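Local coordinates for fibrillarin-like rRNA/tRNA 2'-O-methyltransferase (Aeropyrum pernix, PDB 4DF3), which probably uses S-adenosyl-L-methionine to methylate ribose 2'-hydroxyls of rRNA and tRNA at sites chosen by a base-pairing guide RNA, at residues L151-A156 and M178-K183; E159-V164 and K202-G207; I182-I187 and D223-Y228. The protein carries 2 engineered substitutions. All coordinates share one frame; numbering follows the deposited sequence.

Contact 1 of 3, residues L151-A156 and M178-K183; sequences LYADVA and MLMAIK. With SAM (S-adenosylmethionine), chain C.
In the central sheet of the Rossmann-like methyltransferase fold, L151, Y152 and A153 pair with M178, L179 and M180 where the first of these strands runs into the S-adenosylmethionine pocket. The strands are parallel to within 3°. L179 is bonded through both backbone polar atoms: its N donates to L151 O (2.9 Å), and its O accepts from A153 N at 2.8 Å. One step on, A181 N reaches A153 O, with a C=O...N angle of 177°.

Y152 and L179 share one face of the sheet. CG of Y152 is anti to the backbone N (chi1 -177°); from there the ring's CD1 lies 3.6 Å from L179 CB, and L179 CD1 sits at the ring edge, in its plane. On the other face A153 CB meets M180 CG at 4.1 Å, while the ends of M178 and M180 lead away from the neighbouring strand.

Past A153 the pairing stops and the chain turns to the cofactor. D154 OD2 rests 3.7 Å from A181 CB and accepts from a water at 2.7 Å; that water also donates to A181 O and accepts from A156 N, joining the loop after strand 148-153 to the backbone of strand 176-183. D154 OD1 forms a salt bridge with K61, and the cofactor amino N adds a weak bond to OD1 of 3.4 Å. V155 places CB and CG1 against the purine.

Helix 160-171 packs on the A153 and M180 face, its Q160 binding V155 N and A181 O, and L204 of helix 195-206 touches both methionines. On the other face, Y152 meets M226 and L179 meets Y228, both from strand 224-229, which flanks strand 176-183.

Contact 2 of 3, residues E159-V164 and K202-G207; sequences EQAAIV and KTLMDG
A161 and L204 bring together two helices, 160-171 and 195-206, that lie side by side on one face of the Rossmann-like sheet. Their segments here run in nearly the same direction, crossing at -20° with axes 8.7 Å apart, a spacing consistent with the small A161 side chain at the crossing. The tight part faces the sheet. There L204 CD2 reaches between the helices to touch A161 CB at 3.7 Å and V164 CG1 at 3.9 Å, and V164 and L204 continue onto M178 of the strand beneath.

T203 marks the change toward solvent. Its CG2, anti to the backbone N, lies 3.7 Å from A161 CB and 3.6 Å from A162 N, while OG1 is hydrogen-bonded to R199 O within its own helix. A162 belongs to the loose side: its CB points away from the other helix, and approaches T203 CG2 only to 4.4 Å. A polar tie joins the helices as well: E200 OE1 of helix 195-206 accepts from A161 N, in the first turn of helix 160-171. On the exposed flank K202 and D206 form a salt bridge one helical turn apart, NZ meeting the syn lone pair of OD2 at 3.1 Å.

Contact 3 of 3, residues I182-I187 and D223-Y228; sequences IKARSI and DHAMIY
The imidazole of H224 lies oblique to two groups of the facing segment: CD2 is 3.5 Å from I182 O, and NE2 is 3.6 Å from K183 CD. Its ND1 is hydrogen-bonded to D221. Within segment 182-187, I187 CD1 sits over the centre of one face of the R185 guanidinium.

The backbones pair antiparallel: strand 224-229 is the reversed strand of the 3-2-1-4-5-7-6 class I methyltransferase sheet. I182 and A225 are a hydrogen-bonded pair, I182 N to A225 O at 3.0 Å and the return bond at 2.9 Å. A184 N binds D223 O from above the carbonyl plane, 42° out of it. K183 and D223 lie side by side, but K183 NZ stays 5.1 Å from D223 OD2. On the face carrying I182 and A225, I182 CG2 packs at 3.6 Å against I227 CD1.

An alanine in place of H224 would probably leave K183 CD without the ring it packs on and D221 without its ND1 bond, K183 then relying mainly on D223. The backbone bonds and the apolar I182, A225 and I227 thus hold the strands, while K183 and D223 make no charge contact and D221 is likely to fix the H224 ring.

How the contacts relate
Contacts 1 and 3 share I182 and K183 and lie in one sheet, with strand 176-183 between parallel strand 148-153 and antiparallel strand 224-229; their centres are about 10 Å apart. Contact 2 sits on a face of that sheet, its centre about 11 Å from contact 1 and 15 Å from contact 3. Along the chain come 151-156, 159-164, the overlapping 178-183 and 182-187, then 202-207 and 223-228. Strand 148-153, helix 160-171 and strand 176-183 make a beta-alpha-beta unit; helix 195-206 leads through strand 211-216 to strand 224-229. Contacts 1 and 3 lie near the cofactor, D154 and H224 about 5 Å apart between side chains; the V164 side chain of contact 2 is about 10 Å from it.

Contact 1 of 3, residues L151-A156 and M178-K183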
ATOM      1  N   LEU A 151      -3.174   8.632   0.679  1.00  6.55           N
ATOM      2  CA  LEU A 151      -1.842   8.841   0.057  1.00  7.70           C
ATOM      3  C   LEU A 151      -0.965   7.757   0.658  1.00  8.29           C
ATOM      4  O   LEU A 151      -0.840   7.631   1.841  1.00  8.30           O
ATOM      5  CB  LEU A 151      -1.322  10.239   0.374  1.00  7.98           C
ATOM      6  CG  LEU A 151      -0.017  10.637  -0.317  1.00 10.65           C
ATOM      7  CD1 LEU A 151       0.195  12.128  -0.009  1.00 17.45           C
ATOM      8  CD2 LEU A 151       1.198   9.832   0.096  1.00 19.44           C
ATOM      9  N   TYR A 152      -0.381   6.922  -0.222  1.00  8.77           N
ATOM     10  CA  TYR A 152       0.469   5.868   0.205  1.00  8.68           C
ATOM     11  C   TYR A 152       1.850   6.149  -0.423  1.00  9.73           C
ATOM     12  O   TYR A 152       1.949   6.399  -1.639  1.00 12.44           O
ATOM     13  CB  TYR A 152      -0.074   4.548  -0.377  1.00  8.41           C
ATOM     14  CG  TYR A 152       0.739   3.336   0.104  1.00 10.24           C
ATOM     15  CD1 TYR A 152       0.376   2.636   1.258  1.00  9.76           C
ATOM     16  CD2 TYR A 152       1.883   2.897  -0.631  1.00 11.19           C
ATOM     17  CE1 TYR A 152       1.148   1.512   1.674  1.00  9.08           C
ATOM     18  CE2 TYR A 152       2.669   1.755  -0.204  1.00 12.24           C
ATOM     19  CZ  TYR A 152       2.260   1.111   0.978  1.00  9.46           C
ATOM     20  OH  TYR A 152       2.954  -0.003   1.380  1.00 12.29           O
ATOM     21  N   ALA A 153       2.900   6.095   0.397  1.00  9.68           N
ATOM     22  CA  ALA A 153       4.233   6.547  -0.076  1.00 10.29           C
ATOM     23  C   ALA A 153       5.250   5.496   0.255  1.00 11.54           C
ATOM     24  O   ALA A 153       5.403   5.134   1.416  1.00 11.94           O
ATOM     25  CB  ALA A 153       4.622   7.905   0.533  1.00 11.01           C
ATOM     26  N   ASP A 154       5.963   5.036  -0.766  1.00 12.37           N
ATOM     27  CA  ASP A 154       7.083   4.127  -0.581  1.00 13.37           C
ATOM     28  C   ASP A 154       8.111   4.397  -1.672  1.00 15.09           C
ATOM     29  O   ASP A 154       8.269   3.582  -2.560  1.00 16.15           O
ATOM     30  CB  ASP A 154       6.596   2.670  -0.650  1.00 11.60           C
ATOM     31  CG  ASP A 154       7.708   1.646  -0.289  1.00 12.52           C
ATOM     32  OD1 ASP A 154       7.480   0.434  -0.516  1.00 16.27           O
ATOM     33  OD2 ASP A 154       8.822   2.054   0.155  1.00 16.53           O
ATOM     34  N   VAL A 155       8.738   5.569  -1.660  1.00 15.32           N
ATOM     35  CA  VAL A 155       9.708   5.872  -2.779  1.00 18.05           C
ATOM     36  C   VAL A 155      11.182   5.492  -2.478  1.00 20.43           C
ATOM     37  O   VAL A 155      12.065   5.565  -3.389  1.00 20.68           O
ATOM     38  CB  VAL A 155       9.638   7.300  -3.277  1.00 17.56           C
ATOM     39  CG1 VAL A 155       8.231   7.553  -3.949  1.00 16.44           C
ATOM     40  CG2 VAL A 155       9.972   8.324  -2.134  1.00 20.30           C
ATOM     41  N   ALA A 156      11.426   5.056  -1.248  1.00 22.08           N
ATOM     42  CA  ALA A 156      12.782   4.609  -0.834  1.00 25.89           C
ATOM     43  C   ALA A 156      13.808   5.722  -1.104  1.00 28.07           C
ATOM     44  O   ALA A 156      14.842   5.500  -1.755  1.00 30.57           O
ATOM     45  CB  ALA A 156      13.190   3.302  -1.561  1.00 26.62           C
ATOM     46  N   MET A 178      -2.746   8.834   5.368  1.00  7.91           N
ATOM     47  CA  MET A 178      -1.407   8.847   4.769  1.00  8.37           C
ATOM     48  C   MET A 178      -0.677   7.674   5.354  1.00  7.68           C
ATOM     49  O   MET A 178      -0.590   7.527   6.606  1.00  9.02           O
ATOM     50  CB  MET A 178      -0.684  10.169   5.204  1.00  8.47           C
ATOM     51  CG  MET A 178       0.643  10.511   4.468  1.00  8.78           C
ATOM     52  SD  MET A 178       1.957   9.355   4.872  1.00 13.08           S
ATOM     53  CE  MET A 178       2.142   9.675   6.580  1.00  9.66           C
ATOM     54  N   LEU A 179      -0.242   6.756   4.487  1.00  6.70           N
ATOM     55  CA  LEU A 179       0.570   5.632   4.925  1.00  8.76           C
ATOM     56  C   LEU A 179       1.919   5.820   4.271  1.00  8.14           C
ATOM     57  O   LEU A 179       2.030   6.004   3.046  1.00  8.07           O
ATOM     58  CB  LEU A 179      -0.047   4.323   4.434  1.00  7.24           C
ATOM     59  CG  LEU A 179      -1.341   3.914   5.168  1.00  9.86           C
ATOM     60  CD1 LEU A 179      -2.103   2.869   4.268  1.00  9.60           C
ATOM     61  CD2 LEU A 179      -1.004   3.303   6.572  1.00 16.17           C
ATOM     62  N   MET A 180       2.946   5.782   5.101  1.00  9.05           N
ATOM     63  CA  MET A 180       4.356   6.029   4.614  1.00  9.89           C
ATOM     64  C   MET A 180       5.309   4.902   5.126  1.00 10.67           C
ATOM     65  O   MET A 180       5.395   4.644   6.327  1.00 12.68           O
ATOM     66  CB  MET A 180       4.919   7.422   5.001  1.00  9.93           C
ATOM     67  CG  MET A 180       6.254   7.681   4.261  1.00 13.23           C
ATOM     68  SD  MET A 180       6.883   9.326   4.721  1.00 16.00           S
ATOM     69  CE  MET A 180       7.767   9.079   6.230  1.00 16.82           C
ATOM     70  N   ALA A 181       5.905   4.165   4.204  1.00 10.30           N
ATOM     71  CA  ALA A 181       6.986   3.240   4.570  1.00 11.07           C
ATOM     72  C   ALA A 181       8.265   4.046   4.804  1.00 11.67           C
ATOM     73  O   ALA A 181       8.752   4.746   3.910  1.00 15.39           O
ATOM     74  CB  ALA A 181       7.216   2.246   3.428  1.00 11.96           C
ATOM     75  N   ILE A 182       8.843   3.898   5.988  1.00 12.89           N
ATOM     76  CA  ILE A 182      10.031   4.633   6.390  1.00 13.85           C
ATOM     77  C   ILE A 182      11.160   3.633   6.757  1.00 14.28           C
ATOM     78  O   ILE A 182      10.881   2.613   7.406  1.00 10.75           O
ATOM     79  CB  ILE A 182       9.694   5.560   7.630  1.00 14.16           C
ATOM     80  CG1 ILE A 182      10.893   6.457   7.961  1.00 13.44           C
ATOM     81  CG2 ILE A 182       9.218   4.812   8.837  1.00 15.58           C
ATOM     82  CD1 ILE A 182      10.514   7.543   9.049  1.00 17.49           C
ATOM     83  N   LYS A 183      12.403   3.958   6.367  1.00 14.50           N
ATOM     84  CA  LYS A 183      13.556   3.184   6.829  1.00 16.46           C
ATOM     85  C   LYS A 183      13.624   3.342   8.314  1.00 14.25           C
ATOM     86  O   LYS A 183      13.628   4.462   8.823  1.00 17.60           O
ATOM     87  CB  LYS A 183      14.822   3.739   6.159  1.00 17.06           C
ATOM     88  CG  LYS A 183      15.880   2.709   5.955  1.00 26.50           C
ATOM     89  CD  LYS A 183      15.619   1.946   4.632  1.00 34.11           C
ATOM     90  CE  LYS A 183      16.666   0.856   4.272  1.00 37.64           C
ATOM     91  NZ  LYS A 183      18.094   1.113   4.644  1.00 40.20           N
TER
HETATM   92  N   SAM C 301       5.533   0.351  -3.276  1.00 16.17           N
HETATM   93  CA  SAM C 301       6.103  -0.793  -4.045  1.00 17.62           C
HETATM   94  C   SAM C 301       5.410  -2.060  -3.537  1.00 19.62           C
HETATM   95  O   SAM C 301       5.033  -2.152  -2.350  1.00 19.51           O
HETATM   96  OXT SAM C 301       5.221  -2.994  -4.309  1.00 20.72           O
HETATM   97  CB  SAM C 301       7.651  -0.944  -3.847  1.00 18.32           C
HETATM   98  CG  SAM C 301       8.240   0.424  -4.144  1.00 19.69           C
HETATM   99  SD  SAM C 301      10.012   0.463  -4.538  1.00 20.99           S
HETATM  100  CE  SAM C 301      10.485   0.317  -2.796  1.00 14.88           C
HETATM  101  C5' SAM C 301      10.287   2.258  -4.769  1.00 18.92           C
HETATM  102  C4' SAM C 301       9.960   2.753  -6.181  1.00 20.71           C
HETATM  103  O4' SAM C 301       9.836   4.172  -6.253  1.00 17.66           O
HETATM  104  C3' SAM C 301      10.960   2.411  -7.276  1.00 17.22           C
HETATM  105  O3' SAM C 301      10.210   1.682  -8.253  1.00 15.55           O
HETATM  106  C2' SAM C 301      11.579   3.738  -7.745  1.00 16.98           C
HETATM  107  O2' SAM C 301      11.838   3.752  -9.131  1.00 18.39           O
HETATM  108  C1' SAM C 301      10.484   4.740  -7.406  1.00 16.99           C
HETATM  109  N9  SAM C 301      10.963   6.077  -7.004  1.00 18.41           N
HETATM  110  C8  SAM C 301      12.082   6.458  -6.255  1.00 19.72           C
HETATM  111  N7  SAM C 301      12.087   7.843  -6.155  1.00 21.36           N
HETATM  112  C5  SAM C 301      11.026   8.328  -6.816  1.00 17.49           C
HETATM  113  C6  SAM C 301      10.557   9.619  -7.001  1.00 21.48           C
HETATM  114  N6  SAM C 301      11.185  10.760  -6.519  1.00 18.03           N
HETATM  115  N1  SAM C 301       9.376   9.649  -7.729  1.00 18.35           N
HETATM  116  C2  SAM C 301       8.647   8.610  -8.280  1.00 21.58           C
HETATM  117  N3  SAM C 301       9.137   7.333  -8.071  1.00 17.70           N
HETATM  118  C4  SAM C 301      10.306   7.235  -7.382  1.00 18.73           C
HETATM  119  O   HOH W   1      10.163   4.137   1.218  1.00 19.02           O

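Contact 2 of 3, residues E159-V164 and K202-G207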
ATOM      1  N   GLU A 159      14.263  11.813   3.086  1.00 26.74           N
ATOM      2  CA  GLU A 159      13.411  13.012   3.082  1.00 24.96           C
ATOM      3  C   GLU A 159      12.127  12.791   2.285  1.00 22.87           C
ATOM      4  O   GLU A 159      11.536  13.711   1.625  1.00 20.55           O
ATOM      5  CB  GLU A 159      14.206  14.261   2.652  1.00 26.98           C
ATOM      6  CG  GLU A 159      15.237  14.702   3.765  1.00 29.29           C
ATOM      7  CD  GLU A 159      16.022  15.954   3.394  1.00 36.88           C
ATOM      8  OE1 GLU A 159      15.563  16.747   2.552  1.00 36.43           O
ATOM      9  OE2 GLU A 159      17.118  16.167   3.959  1.00 41.69           O
ATOM     10  N   GLN A 160      11.604  11.592   2.501  1.00 20.21           N
ATOM     11  CA  GLN A 160      10.326  11.239   1.938  1.00 19.21           C
ATOM     12  C   GLN A 160       9.180  12.054   2.551  1.00 18.93           C
ATOM     13  O   GLN A 160       8.182  12.363   1.822  1.00 17.67           O
ATOM     14  CB  GLN A 160      10.119   9.728   2.084  1.00 18.54           C
ATOM     15  CG  GLN A 160       8.830   9.259   1.442  1.00 18.28           C
ATOM     16  CD  GLN A 160       8.725   7.770   1.432  1.00 21.96           C
ATOM     17  OE1 GLN A 160       8.251   7.206   0.464  1.00 21.92           O
ATOM     18  NE2 GLN A 160       9.228   7.110   2.490  1.00 27.67           N
ATOM     19  N   ALA A 161       9.306  12.447   3.843  1.00 17.02           N
ATOM     20  CA  ALA A 161       8.215  13.131   4.497  1.00 17.40           C
ATOM     21  C   ALA A 161       7.910  14.472   3.800  1.00 16.47           C
ATOM     22  O   ALA A 161       6.745  14.806   3.654  1.00 14.61           O
ATOM     23  CB  ALA A 161       8.436  13.302   5.984  1.00 17.71           C
ATOM     24  N   ALA A 162       8.945  15.208   3.386  1.00 16.27           N
ATOM     25  CA  ALA A 162       8.748  16.460   2.603  1.00 15.22           C
ATOM     26  C   ALA A 162       8.019  16.198   1.292  1.00 13.84           C
ATOM     27  O   ALA A 162       7.165  16.990   0.925  1.00 13.28           O
ATOM     28  CB  ALA A 162      10.124  17.162   2.327  1.00 15.92           C
ATOM     29  N   ILE A 163       8.336  15.084   0.634  1.00 12.54           N
ATOM     30  CA  ILE A 163       7.649  14.721  -0.639  1.00 12.93           C
ATOM     31  C   ILE A 163       6.181  14.437  -0.312  1.00 13.07           C
ATOM     32  O   ILE A 163       5.247  14.883  -1.048  1.00 12.51           O
ATOM     33  CB  ILE A 163       8.294  13.484  -1.280  1.00 13.76           C
ATOM     34  CG1 ILE A 163       9.744  13.814  -1.650  1.00 14.92           C
ATOM     35  CG2 ILE A 163       7.412  12.906  -2.480  1.00 14.98           C
ATOM     36  CD1 ILE A 163      10.503  12.617  -2.152  1.00 16.25           C
ATOM     37  N   VAL A 164       5.978  13.648   0.761  1.00  9.98           N
ATOM     38  CA  VAL A 164       4.593  13.382   1.223  1.00 14.17           C
ATOM     39  C   VAL A 164       3.807  14.641   1.498  1.00 12.74           C
ATOM     40  O   VAL A 164       2.639  14.759   1.012  1.00 12.92           O
ATOM     41  CB  VAL A 164       4.563  12.444   2.428  1.00 13.16           C
ATOM     42  CG1 VAL A 164       3.160  12.374   3.104  1.00 14.59           C
ATOM     43  CG2 VAL A 164       5.063  11.002   1.955  1.00 13.82           C
ATOM     44  N   LYS A 202       8.713  14.653  12.362  1.00 20.53           N
ATOM     45  CA  LYS A 202       8.422  16.043  12.673  1.00 23.02           C
ATOM     46  C   LYS A 202       7.956  16.775  11.404  1.00 22.15           C
ATOM     47  O   LYS A 202       7.081  17.611  11.441  1.00 23.33           O
ATOM     48  CB  LYS A 202       9.666  16.736  13.264  1.00 24.94           C
ATOM     49  CG  LYS A 202       9.436  18.229  13.621  1.00 28.02           C
ATOM     50  CD  LYS A 202      10.579  18.688  14.614  1.00 37.65           C
ATOM     51  CE  LYS A 202      10.474  20.133  15.126  1.00 39.51           C
ATOM     52  NZ  LYS A 202      10.470  21.126  14.031  1.00 39.07           N
ATOM     53  N   THR A 203       8.553  16.412  10.280  1.00 21.96           N
ATOM     54  CA  THR A 203       8.172  16.993   8.969  1.00 20.20           C
ATOM     55  C   THR A 203       6.705  16.692   8.687  1.00 19.92           C
ATOM     56  O   THR A 203       5.957  17.559   8.244  1.00 19.48           O
ATOM     57  CB  THR A 203       9.142  16.462   7.888  1.00 20.35           C
ATOM     58  OG1 THR A 203      10.468  16.894   8.217  1.00 20.18           O
ATOM     59  CG2 THR A 203       8.805  16.976   6.502  1.00 19.37           C
ATOM     60  N   LEU A 204       6.260  15.463   9.008  1.00 19.81           N
ATOM     61  CA  LEU A 204       4.881  15.112   8.783  1.00 19.36           C
ATOM     62  C   LEU A 204       4.000  15.964   9.696  1.00 21.26           C
ATOM     63  O   LEU A 204       3.003  16.508   9.259  1.00 21.06           O
ATOM     64  CB  LEU A 204       4.632  13.591   9.045  1.00 18.89           C
ATOM     65  CG  LEU A 204       5.383  12.706   8.044  1.00 17.21           C
ATOM     66  CD1 LEU A 204       5.221  11.194   8.417  1.00 17.95           C
ATOM     67  CD2 LEU A 204       4.827  12.898   6.600  1.00 20.55           C
ATOM     68  N   MET A 205       4.399  16.068  10.969  1.00 22.57           N
ATOM     69  CA  MET A 205       3.590  16.750  11.984  1.00 24.96           C
ATOM     70  C   MET A 205       3.547  18.233  11.683  1.00 24.82           C
ATOM     71  O   MET A 205       2.470  18.826  11.714  1.00 25.50           O
ATOM     72  CB  MET A 205       4.156  16.525  13.376  1.00 24.25           C
ATOM     73  CG  MET A 205       4.315  15.055  13.693  1.00 29.39           C
ATOM     74  SD  MET A 205       4.677  14.703  15.419  1.00 34.61           S
ATOM     75  CE  MET A 205       6.290  15.422  15.775  1.00 34.17           C
ATOM     76  N   ASP A 206       4.705  18.799  11.356  1.00 27.02           N
ATOM     77  CA  ASP A 206       4.765  20.205  10.868  1.00 29.44           C
ATOM     78  C   ASP A 206       3.931  20.435   9.605  1.00 30.52           C
ATOM     79  O   ASP A 206       3.547  21.584   9.333  1.00 31.21           O
ATOM     80  CB  ASP A 206       6.218  20.722  10.616  1.00 30.83           C
ATOM     81  CG  ASP A 206       7.025  20.900  11.902  1.00 32.40           C
ATOM     82  OD1 ASP A 206       6.443  20.865  13.015  1.00 34.13           O
ATOM     83  OD2 ASP A 206       8.276  20.991  11.783  1.00 37.70           O
ATOM     84  N   GLY A 207       3.684  19.376   8.814  1.00 29.36           N
ATOM     85  CA  GLY A 207       2.803  19.461   7.641  1.00 27.77           C
ATOM     86  C   GLY A 207       1.325  19.261   7.924  1.00 27.52           C
ATOM     87  O   GLY A 207       0.545  19.152   6.993  1.00 26.48           O
TER

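Contact 3 of 3, residues I182-I187 and D223-Y228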
ATOM      1  N   ILE A 182       8.843   3.898   5.988  1.00 12.89           N
ATOM      2  CA  ILE A 182      10.031   4.633   6.390  1.00 13.85           C
ATOM      3  C   ILE A 182      11.160   3.633   6.757  1.00 14.28           C
ATOM      4  O   ILE A 182      10.881   2.613   7.406  1.00 10.75           O
ATOM      5  CB  ILE A 182       9.694   5.560   7.630  1.00 14.16           C
ATOM      6  CG1 ILE A 182      10.893   6.457   7.961  1.00 13.44           C
ATOM      7  CG2 ILE A 182       9.218   4.812   8.837  1.00 15.58           C
ATOM      8  CD1 ILE A 182      10.514   7.543   9.049  1.00 17.49           C
ATOM      9  N   LYS A 183      12.403   3.958   6.367  1.00 14.50           N
ATOM     10  CA  LYS A 183      13.556   3.184   6.829  1.00 16.46           C
ATOM     11  C   LYS A 183      13.624   3.342   8.314  1.00 14.25           C
ATOM     12  O   LYS A 183      13.628   4.462   8.823  1.00 17.60           O
ATOM     13  CB  LYS A 183      14.822   3.739   6.159  1.00 17.06           C
ATOM     14  CG  LYS A 183      15.880   2.709   5.955  1.00 26.50           C
ATOM     15  CD  LYS A 183      15.619   1.946   4.632  1.00 34.11           C
ATOM     16  CE  LYS A 183      16.666   0.856   4.272  1.00 37.64           C
ATOM     17  NZ  LYS A 183      18.094   1.113   4.644  1.00 40.20           N
ATOM     18  N   ALA A 184      13.634   2.225   9.041  1.00 13.26           N
ATOM     19  CA  ALA A 184      13.613   2.243  10.457  1.00 14.52           C
ATOM     20  C   ALA A 184      14.106   0.897  10.999  1.00 15.76           C
ATOM     21  O   ALA A 184      13.854  -0.163  10.413  1.00 14.61           O
ATOM     22  CB  ALA A 184      12.138   2.477  11.019  1.00 13.14           C
ATOM     23  N   ARG A 185      14.832   0.969  12.113  1.00 16.58           N
ATOM     24  CA  ARG A 185      15.236  -0.251  12.841  1.00 16.17           C
ATOM     25  C   ARG A 185      14.202  -0.570  13.891  1.00 15.25           C
ATOM     26  O   ARG A 185      13.433   0.289  14.282  1.00 12.82           O
ATOM     27  CB  ARG A 185      16.580  -0.029  13.510  1.00 18.24           C
ATOM     28  CG  ARG A 185      17.730   0.094  12.504  1.00 22.48           C
ATOM     29  CD  ARG A 185      18.982   0.819  13.125  1.00 31.73           C
ATOM     30  NE  ARG A 185      18.617   2.119  13.715  1.00 37.57           N
ATOM     31  CZ  ARG A 185      19.441   2.894  14.422  1.00 40.27           C
ATOM     32  NH1 ARG A 185      20.705   2.521  14.613  1.00 43.49           N
ATOM     33  NH2 ARG A 185      19.004   4.041  14.936  1.00 40.63           N
ATOM     34  N   SER A 186      14.188  -1.814  14.390  1.00 13.19           N
ATOM     35  CA  SER A 186      13.184  -2.142  15.370  1.00 13.43           C
ATOM     36  C   SER A 186      13.288  -1.098  16.516  1.00 13.58           C
ATOM     37  O   SER A 186      12.228  -0.618  17.015  1.00 13.44           O
ATOM     38  CB  SER A 186      13.422  -3.546  15.891  1.00 14.30           C
ATOM     39  OG  SER A 186      12.291  -3.914  16.669  1.00 22.73           O
ATOM     40  N   ILE A 187      14.523  -0.777  16.929  1.00 14.81           N
ATOM     41  CA  ILE A 187      14.746   0.141  18.077  1.00 15.77           C
ATOM     42  C   ILE A 187      14.215   1.564  17.852  1.00 16.48           C
ATOM     43  O   ILE A 187      13.845   2.247  18.805  1.00 16.34           O
ATOM     44  CB  ILE A 187      16.177   0.226  18.517  1.00 18.20           C
ATOM     45  CG1 ILE A 187      17.099   0.768  17.387  1.00 15.82           C
ATOM     46  CG2 ILE A 187      16.648  -1.173  18.987  1.00 21.70           C
ATOM     47  CD1 ILE A 187      18.519   1.151  18.020  1.00 22.34           C
ATOM     48  N   ASP A 223      13.905  -3.713   7.643  1.00 14.24           N
ATOM     49  CA  ASP A 223      14.492  -2.389   7.609  1.00 14.27           C
ATOM     50  C   ASP A 223      13.500  -1.224   7.535  1.00 13.62           C
ATOM     51  O   ASP A 223      13.930  -0.111   7.355  1.00 14.62           O
ATOM     52  CB  ASP A 223      15.474  -2.278   6.453  1.00 14.76           C
ATOM     53  CG  ASP A 223      16.588  -3.248   6.593  1.00 15.94           C
ATOM     54  OD1 ASP A 223      16.972  -3.479   7.741  1.00 20.32           O
ATOM     55  OD2 ASP A 223      17.046  -3.809   5.594  1.00 18.93           O
ATOM     56  N   HIS A 224      12.211  -1.480   7.695  1.00 11.67           N
ATOM     57  CA  HIS A 224      11.175  -0.434   7.534  1.00 11.63           C
ATOM     58  C   HIS A 224      10.083  -0.525   8.597  1.00 12.04           C
ATOM     59  O   HIS A 224       9.836  -1.630   9.137  1.00 10.33           O
ATOM     60  CB  HIS A 224      10.509  -0.536   6.146  1.00 11.98           C
ATOM     61  CG  HIS A 224      11.429  -0.189   5.021  1.00 14.45           C
ATOM     62  ND1 HIS A 224      12.261  -1.107   4.421  1.00 14.64           N
ATOM     63  CD2 HIS A 224      11.594   0.980   4.345  1.00 15.65           C
ATOM     64  CE1 HIS A 224      12.938  -0.508   3.442  1.00 18.80           C
ATOM     65  NE2 HIS A 224      12.516   0.746   3.352  1.00 16.33           N
ATOM     66  N   ALA A 225       9.413   0.595   8.840  1.00 10.90           N
ATOM     67  CA  ALA A 225       8.196   0.636   9.619  1.00 11.58           C
ATOM     68  C   ALA A 225       7.157   1.241   8.693  1.00 10.60           C
ATOM     69  O   ALA A 225       7.496   1.919   7.713  1.00 10.42           O
ATOM     70  CB  ALA A 225       8.428   1.582  10.855  1.00 11.56           C
ATOM     71  N   MET A 226       5.906   1.081   9.032  1.00 10.54           N
ATOM     72  CA  MET A 226       4.797   1.797   8.381  1.00  9.94           C
ATOM     73  C   MET A 226       4.203   2.870   9.280  1.00  9.83           C
ATOM     74  O   MET A 226       3.753   2.556  10.407  1.00 11.87           O
ATOM     75  CB  MET A 226       3.763   0.739   7.979  1.00  8.62           C
ATOM     76  CG  MET A 226       2.489   1.356   7.186  1.00  8.76           C
ATOM     77  SD  MET A 226       3.079   1.924   5.560  1.00 11.89           S
ATOM     78  CE  MET A 226       3.188   0.297   4.744  1.00 11.72           C
ATOM     79  N   ILE A 227       4.250   4.125   8.805  1.00  9.46           N
ATOM     80  CA  ILE A 227       3.701   5.234   9.589  1.00 12.06           C
ATOM     81  C   ILE A 227       2.289   5.467   9.044  1.00  9.57           C
ATOM     82  O   ILE A 227       2.109   5.494   7.829  1.00 10.55           O
ATOM     83  CB  ILE A 227       4.510   6.511   9.355  1.00 12.20           C
ATOM     84  CG1 ILE A 227       5.892   6.361   9.997  1.00 15.22           C
ATOM     85  CG2 ILE A 227       3.764   7.744  10.013  1.00 11.37           C
ATOM     86  CD1 ILE A 227       6.858   7.404   9.491  1.00 18.82           C
ATOM     87  N   TYR A 228       1.315   5.625   9.950  1.00 10.60           N
ATOM     88  CA  TYR A 228      -0.068   5.876   9.558  1.00 11.16           C
ATOM     89  C   TYR A 228      -0.521   7.203  10.192  1.00 11.28           C
ATOM     90  O   TYR A 228      -0.433   7.378  11.426  1.00 12.74           O
ATOM     91  CB  TYR A 228      -0.947   4.678  10.036  1.00  9.83           C
ATOM     92  CG  TYR A 228      -2.398   4.876   9.950  1.00 12.36           C
ATOM     93  CD1 TYR A 228      -2.978   5.586   8.898  1.00  9.62           C
ATOM     94  CD2 TYR A 228      -3.247   4.272  10.898  1.00 14.83           C
ATOM     95  CE1 TYR A 228      -4.346   5.733   8.774  1.00 12.30           C
ATOM     96  CE2 TYR A 228      -4.637   4.415  10.806  1.00 12.81           C
ATOM     97  CZ  TYR A 228      -5.195   5.165   9.749  1.00 13.05           C
ATOM     98  OH  TYR A 228      -6.581   5.293   9.631  1.00 12.83           O
TER